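Local coordinates for oligopeptide ABC transporter OppAIV (PDB 4GL8), which probably binds oligopeptides outside the inner membrane and hands them to an ABC transporter for uptake by Borrelia burgdorferi, at residues Ser289-Val297 against Ser447-Asn455. Sequence-based numbering, arbitrary orientation.
Sequences SFYSLNMKV and SFSSYGYSN
The hydroxyl of S450 has two partners: the backbone N of L293 donates to OG at 3.1 Å in a nearly straight bond (167°), and OG also pairs with the carbonyl oxygen of P491. One residue back on each segment, S292 OG gives its proton to S449 O over 2.8 Å, coming from above the carbonyl plane, while S425 OG is its second partner. With OG beside its own backbone N (chi1 -56°), S292 aims this hydroxyl at the loop. These bonds fasten the loop leading to helix 456-466 against the end of strand 287-293, which runs between strands 422-428 and 492-504 in the solute-binding protein fold. Past the strand, the chain turns at N294, whose OD1 accepts from K296 N at 2.9 Å in an Asx turn inside a type I turn. M295 N donates to Y451 O at 3.0 Å, and Y451 sits in the type II turn from S450 to Y453. N294 lies alongside Y451, amide and ring planes 57° apart, with OD1 at the ring edge. M295, bent at chi2, brings CE obliquely to Y453 CD1 at 3.4 Å. F290 turns its ring edge toward S449 CA, 4.3 Å from CE1.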
ATOM      1  N   SER A 289       6.974  -2.351   8.432  1.00 21.19           N
ATOM      2  CA  SER A 289       8.341  -2.166   7.941  1.00 20.79           C
ATOM      3  C   SER A 289       9.079  -3.514   8.015  1.00 19.72           C
ATOM      4  O   SER A 289       9.073  -4.191   9.045  1.00 20.06           O
ATOM      5  CB  SER A 289       9.065  -1.095   8.760  1.00 21.77           C
ATOM      6  OG  SER A 289      10.488  -1.157   8.573  1.00 23.03           O
ATOM      7  N   PHE A 290       9.633  -3.936   6.887  1.00 18.63           N
ATOM      8  CA  PHE A 290      10.501  -5.107   6.837  1.00 18.19           C
ATOM      9  C   PHE A 290      11.566  -4.911   5.754  1.00 17.62           C
ATOM     10  O   PHE A 290      11.409  -4.077   4.903  1.00 16.67           O
ATOM     11  CB  PHE A 290       9.715  -6.412   6.654  1.00 18.27           C
ATOM     12  CG  PHE A 290       8.903  -6.512   5.366  1.00 17.70           C
ATOM     13  CD1 PHE A 290       9.485  -6.945   4.195  1.00 17.24           C
ATOM     14  CD2 PHE A 290       7.545  -6.230   5.367  1.00 17.69           C
ATOM     15  CE1 PHE A 290       8.740  -7.069   3.021  1.00 17.41           C
ATOM     16  CE2 PHE A 290       6.778  -6.359   4.214  1.00 17.80           C
ATOM     17  CZ  PHE A 290       7.387  -6.769   3.020  1.00 17.60           C
ATOM     18  N   TYR A 291      12.671  -5.650   5.837  1.00 17.63           N
ATOM     19  CA  TYR A 291      13.684  -5.628   4.775  1.00 17.84           C
ATOM     20  C   TYR A 291      13.554  -6.908   3.965  1.00 17.86           C
ATOM     21  O   TYR A 291      13.623  -7.995   4.529  1.00 18.88           O
ATOM     22  CB  TYR A 291      15.096  -5.488   5.395  1.00 18.61           C
ATOM     23  CG  TYR A 291      15.553  -4.050   5.587  1.00 18.73           C
ATOM     24  CD1 TYR A 291      14.668  -3.040   5.916  1.00 18.66           C
ATOM     25  CD2 TYR A 291      16.891  -3.710   5.419  1.00 19.76           C
ATOM     26  CE1 TYR A 291      15.104  -1.718   6.044  1.00 19.11           C
ATOM     27  CE2 TYR A 291      17.333  -2.414   5.574  1.00 20.28           C
ATOM     28  CZ  TYR A 291      16.436  -1.414   5.877  1.00 19.75           C
ATOM     29  OH  TYR A 291      16.927  -0.128   6.008  1.00 21.06           O
ATOM     30  N   SER A 292      13.331  -6.787   2.661  1.00 17.82           N
ATOM     31  CA  SER A 292      13.278  -7.944   1.779  1.00 17.83           C
ATOM     32  C   SER A 292      14.669  -8.421   1.410  1.00 18.23           C
ATOM     33  O   SER A 292      15.645  -7.633   1.419  1.00 18.08           O
ATOM     34  CB  SER A 292      12.567  -7.603   0.486  1.00 17.97           C
ATOM     35  OG  SER A 292      11.274  -7.087   0.681  1.00 17.95           O
ATOM     36  N   LEU A 293      14.722  -9.706   1.052  1.00 18.30           N
ATOM     37  CA  LEU A 293      15.959 -10.434   0.801  1.00 18.86           C
ATOM     38  C   LEU A 293      15.773 -11.200  -0.502  1.00 19.45           C
ATOM     39  O   LEU A 293      14.819 -11.943  -0.644  1.00 20.70           O
ATOM     40  CB  LEU A 293      16.285 -11.391   1.948  1.00 18.70           C
ATOM     41  CG  LEU A 293      16.334 -10.744   3.331  1.00 18.77           C
ATOM     42  CD1 LEU A 293      16.353 -11.796   4.417  1.00 19.59           C
ATOM     43  CD2 LEU A 293      17.501  -9.798   3.516  1.00 19.27           C
ATOM     44  N   ASN A 294      16.664 -10.989  -1.458  1.00 19.67           N
ATOM     45  CA  ASN A 294      16.607 -11.659  -2.732  1.00 19.94           C
ATOM     46  C   ASN A 294      17.141 -13.077  -2.564  1.00 21.35           C
ATOM     47  O   ASN A 294      18.346 -13.281  -2.387  1.00 20.71           O
ATOM     48  CB  ASN A 294      17.383 -10.874  -3.794  1.00 19.82           C
ATOM     49  CG  ASN A 294      17.103 -11.394  -5.212  1.00 20.38           C
ATOM     50  OD1 ASN A 294      16.921 -12.591  -5.425  1.00 20.17           O
ATOM     51  ND2 ASN A 294      17.088 -10.498  -6.178  1.00 20.66           N
ATOM     52  N   MET A 295      16.232 -14.057  -2.627  1.00 23.14           N
ATOM     53  CA  MET A 295      16.589 -15.459  -2.410  1.00 25.61           C
ATOM     54  C   MET A 295      17.504 -15.998  -3.488  1.00 26.80           C
ATOM     55  O   MET A 295      18.076 -17.051  -3.298  1.00 27.35           O
ATOM     56  CB  MET A 295      15.362 -16.376  -2.419  1.00 27.77           C
ATOM     57  CG  MET A 295      14.251 -15.995  -1.477  1.00 29.30           C
ATOM     58  SD  MET A 295      14.794 -16.125   0.225  1.00 31.69           S
ATOM     59  CE  MET A 295      13.231 -15.965   1.021  1.00 31.16           C
ATOM     60  N   LYS A 296      17.594 -15.308  -4.623  1.00 28.55           N
ATOM     61  CA  LYS A 296      18.494 -15.690  -5.704  1.00 30.52           C
ATOM     62  C   LYS A 296      19.880 -15.065  -5.527  1.00 29.25           C
ATOM     63  O   LYS A 296      20.730 -15.270  -6.375  1.00 30.60           O
ATOM     64  CB  LYS A 296      17.956 -15.269  -7.091  1.00 33.40           C
ATOM     65  CG  LYS A 296      16.457 -15.432  -7.352  1.00 36.47           C
ATOM     66  CD  LYS A 296      15.994 -16.882  -7.302  1.00 38.92           C
ATOM     67  CE  LYS A 296      16.417 -17.629  -8.554  1.00 42.34           C
ATOM     68  NZ  LYS A 296      17.075 -18.926  -8.209  1.00 43.53           N
ATOM     69  N   VAL A 297      20.105 -14.263  -4.488  1.00 26.49           N
ATOM     70  CA  VAL A 297      21.426 -13.661  -4.288  1.00 25.59           C
ATOM     71  C   VAL A 297      22.106 -14.329  -3.124  1.00 24.33           C
ATOM     72  O   VAL A 297      21.582 -14.308  -2.018  1.00 24.07           O
ATOM     73  CB  VAL A 297      21.359 -12.132  -4.044  1.00 25.17           C
ATOM     74  CG1 VAL A 297      22.730 -11.595  -3.678  1.00 25.45           C
ATOM     75  CG2 VAL A 297      20.842 -11.434  -5.286  1.00 25.46           C
ATOM     76  N   SER A 447       7.089 -10.356  -6.022  1.00 20.31           N
ATOM     77  CA  SER A 447       7.346  -8.979  -6.463  1.00 21.08           C
ATOM     78  C   SER A 447       7.189  -7.960  -5.329  1.00 20.33           C
ATOM     79  O   SER A 447       7.929  -6.972  -5.272  1.00 20.79           O
ATOM     80  CB  SER A 447       6.411  -8.576  -7.599  1.00 20.48           C
ATOM     81  OG  SER A 447       6.993  -8.960  -8.798  1.00 21.30           O
ATOM     82  N   PHE A 448       6.215  -8.196  -4.458  1.00 20.11           N
ATOM     83  CA  PHE A 448       5.914  -7.275  -3.354  1.00 20.33           C
ATOM     84  C   PHE A 448       6.523  -7.655  -2.006  1.00 19.77           C
ATOM     85  O   PHE A 448       6.321  -6.940  -1.002  1.00 19.33           O
ATOM     86  CB  PHE A 448       4.386  -7.088  -3.238  1.00 21.28           C
ATOM     87  CG  PHE A 448       3.761  -6.570  -4.501  1.00 23.01           C
ATOM     88  CD1 PHE A 448       4.130  -5.331  -5.011  1.00 24.47           C
ATOM     89  CD2 PHE A 448       2.856  -7.335  -5.222  1.00 26.15           C
ATOM     90  CE1 PHE A 448       3.585  -4.842  -6.209  1.00 26.83           C
ATOM     91  CE2 PHE A 448       2.312  -6.864  -6.423  1.00 27.20           C
ATOM     92  CZ  PHE A 448       2.689  -5.616  -6.928  1.00 27.39           C
ATOM     93  N   SER A 449       7.289  -8.737  -1.964  1.00 18.86           N
ATOM     94  CA  SER A 449       7.980  -9.109  -0.733  1.00 19.12           C
ATOM     95  C   SER A 449       9.440  -9.439  -1.049  1.00 19.25           C
ATOM     96  O   SER A 449      10.186  -8.557  -1.412  1.00 19.41           O
ATOM     97  CB  SER A 449       7.259 -10.263  -0.014  1.00 18.68           C
ATOM     98  OG  SER A 449       7.199 -11.422  -0.829  1.00 18.45           O
ATOM     99  N   SER A 450       9.826 -10.712  -0.945  1.00 19.82           N
ATOM    100  CA  SER A 450      11.210 -11.126  -1.100  1.00 19.80           C
ATOM    101  C   SER A 450      11.342 -11.953  -2.348  1.00 20.40           C
ATOM    102  O   SER A 450      10.749 -13.032  -2.467  1.00 20.36           O
ATOM    103  CB  SER A 450      11.669 -11.934   0.103  1.00 19.94           C
ATOM    104  OG  SER A 450      11.994 -11.084   1.183  1.00 19.81           O
ATOM    105  N   TYR A 451      12.139 -11.456  -3.279  1.00 21.09           N
ATOM    106  CA  TYR A 451      12.163 -12.000  -4.614  1.00 22.58           C
ATOM    107  C   TYR A 451      12.580 -13.451  -4.558  1.00 22.29           C
ATOM    108  O   TYR A 451      13.585 -13.783  -3.940  1.00 21.99           O
ATOM    109  CB  TYR A 451      13.130 -11.213  -5.473  1.00 24.77           C
ATOM    110  CG  TYR A 451      12.964 -11.479  -6.927  1.00 27.37           C
ATOM    111  CD1 TYR A 451      11.946 -10.856  -7.649  1.00 29.13           C
ATOM    112  CD2 TYR A 451      13.796 -12.359  -7.585  1.00 31.00           C
ATOM    113  CE1 TYR A 451      11.779 -11.095  -8.998  1.00 31.32           C
ATOM    114  CE2 TYR A 451      13.647 -12.600  -8.938  1.00 34.09           C
ATOM    115  CZ  TYR A 451      12.627 -11.960  -9.631  1.00 33.70           C
ATOM    116  OH  TYR A 451      12.456 -12.202 -10.960  1.00 40.45           O
ATOM    117  N   GLY A 452      11.748 -14.301  -5.137  1.00 22.52           N
ATOM    118  CA  GLY A 452      12.060 -15.737  -5.315  1.00 23.34           C
ATOM    119  C   GLY A 452      11.680 -16.635  -4.146  1.00 23.01           C
ATOM    120  O   GLY A 452      12.038 -17.819  -4.132  1.00 23.31           O
ATOM    121  N   TYR A 453      10.973 -16.094  -3.150  1.00 22.15           N
ATOM    122  CA  TYR A 453      10.543 -16.931  -2.049  1.00 21.87           C
ATOM    123  C   TYR A 453       9.409 -17.811  -2.552  1.00 21.82           C
ATOM    124  O   TYR A 453       8.520 -17.355  -3.285  1.00 21.72           O
ATOM    125  CB  TYR A 453      10.109 -16.113  -0.838  1.00 21.93           C
ATOM    126  CG  TYR A 453       9.579 -16.977   0.295  1.00 22.07           C
ATOM    127  CD1 TYR A 453      10.404 -17.839   0.995  1.00 22.44           C
ATOM    128  CD2 TYR A 453       8.248 -16.925   0.655  1.00 21.77           C
ATOM    129  CE1 TYR A 453       9.907 -18.631   2.019  1.00 22.38           C
ATOM    130  CE2 TYR A 453       7.745 -17.698   1.692  1.00 22.10           C
ATOM    131  CZ  TYR A 453       8.576 -18.552   2.368  1.00 21.94           C
ATOM    132  OH  TYR A 453       8.045 -19.338   3.383  1.00 21.13           O
ATOM    133  N   SER A 454       9.460 -19.083  -2.174  1.00 21.94           N
ATOM    134  CA  SER A 454       8.418 -20.027  -2.530  1.00 22.15           C
ATOM    135  C   SER A 454       8.403 -21.195  -1.570  1.00 22.05           C
ATOM    136  O   SER A 454       9.317 -21.993  -1.510  1.00 22.03           O
ATOM    137  CB  SER A 454       8.605 -20.564  -3.958  1.00 22.68           C
ATOM    138  OG  SER A 454       7.562 -21.486  -4.242  1.00 22.72           O
ATOM    139  N   ASN A 455       7.341 -21.272  -0.807  1.00 21.82           N
ATOM    140  CA  ASN A 455       7.146 -22.369   0.099  1.00 22.19           C
ATOM    141  C   ASN A 455       5.751 -22.903  -0.189  1.00 22.61           C
ATOM    142  O   ASN A 455       4.744 -22.226   0.053  1.00 21.91           O
ATOM    143  CB  ASN A 455       7.293 -21.900   1.539  1.00 21.51           C
ATOM    144  CG  ASN A 455       7.076 -23.021   2.522  1.00 21.72           C
ATOM    145  OD1 ASN A 455       6.051 -23.668   2.494  1.00 21.66           O
ATOM    146  ND2 ASN A 455       8.031 -23.257   3.369  1.00 21.73           N
TER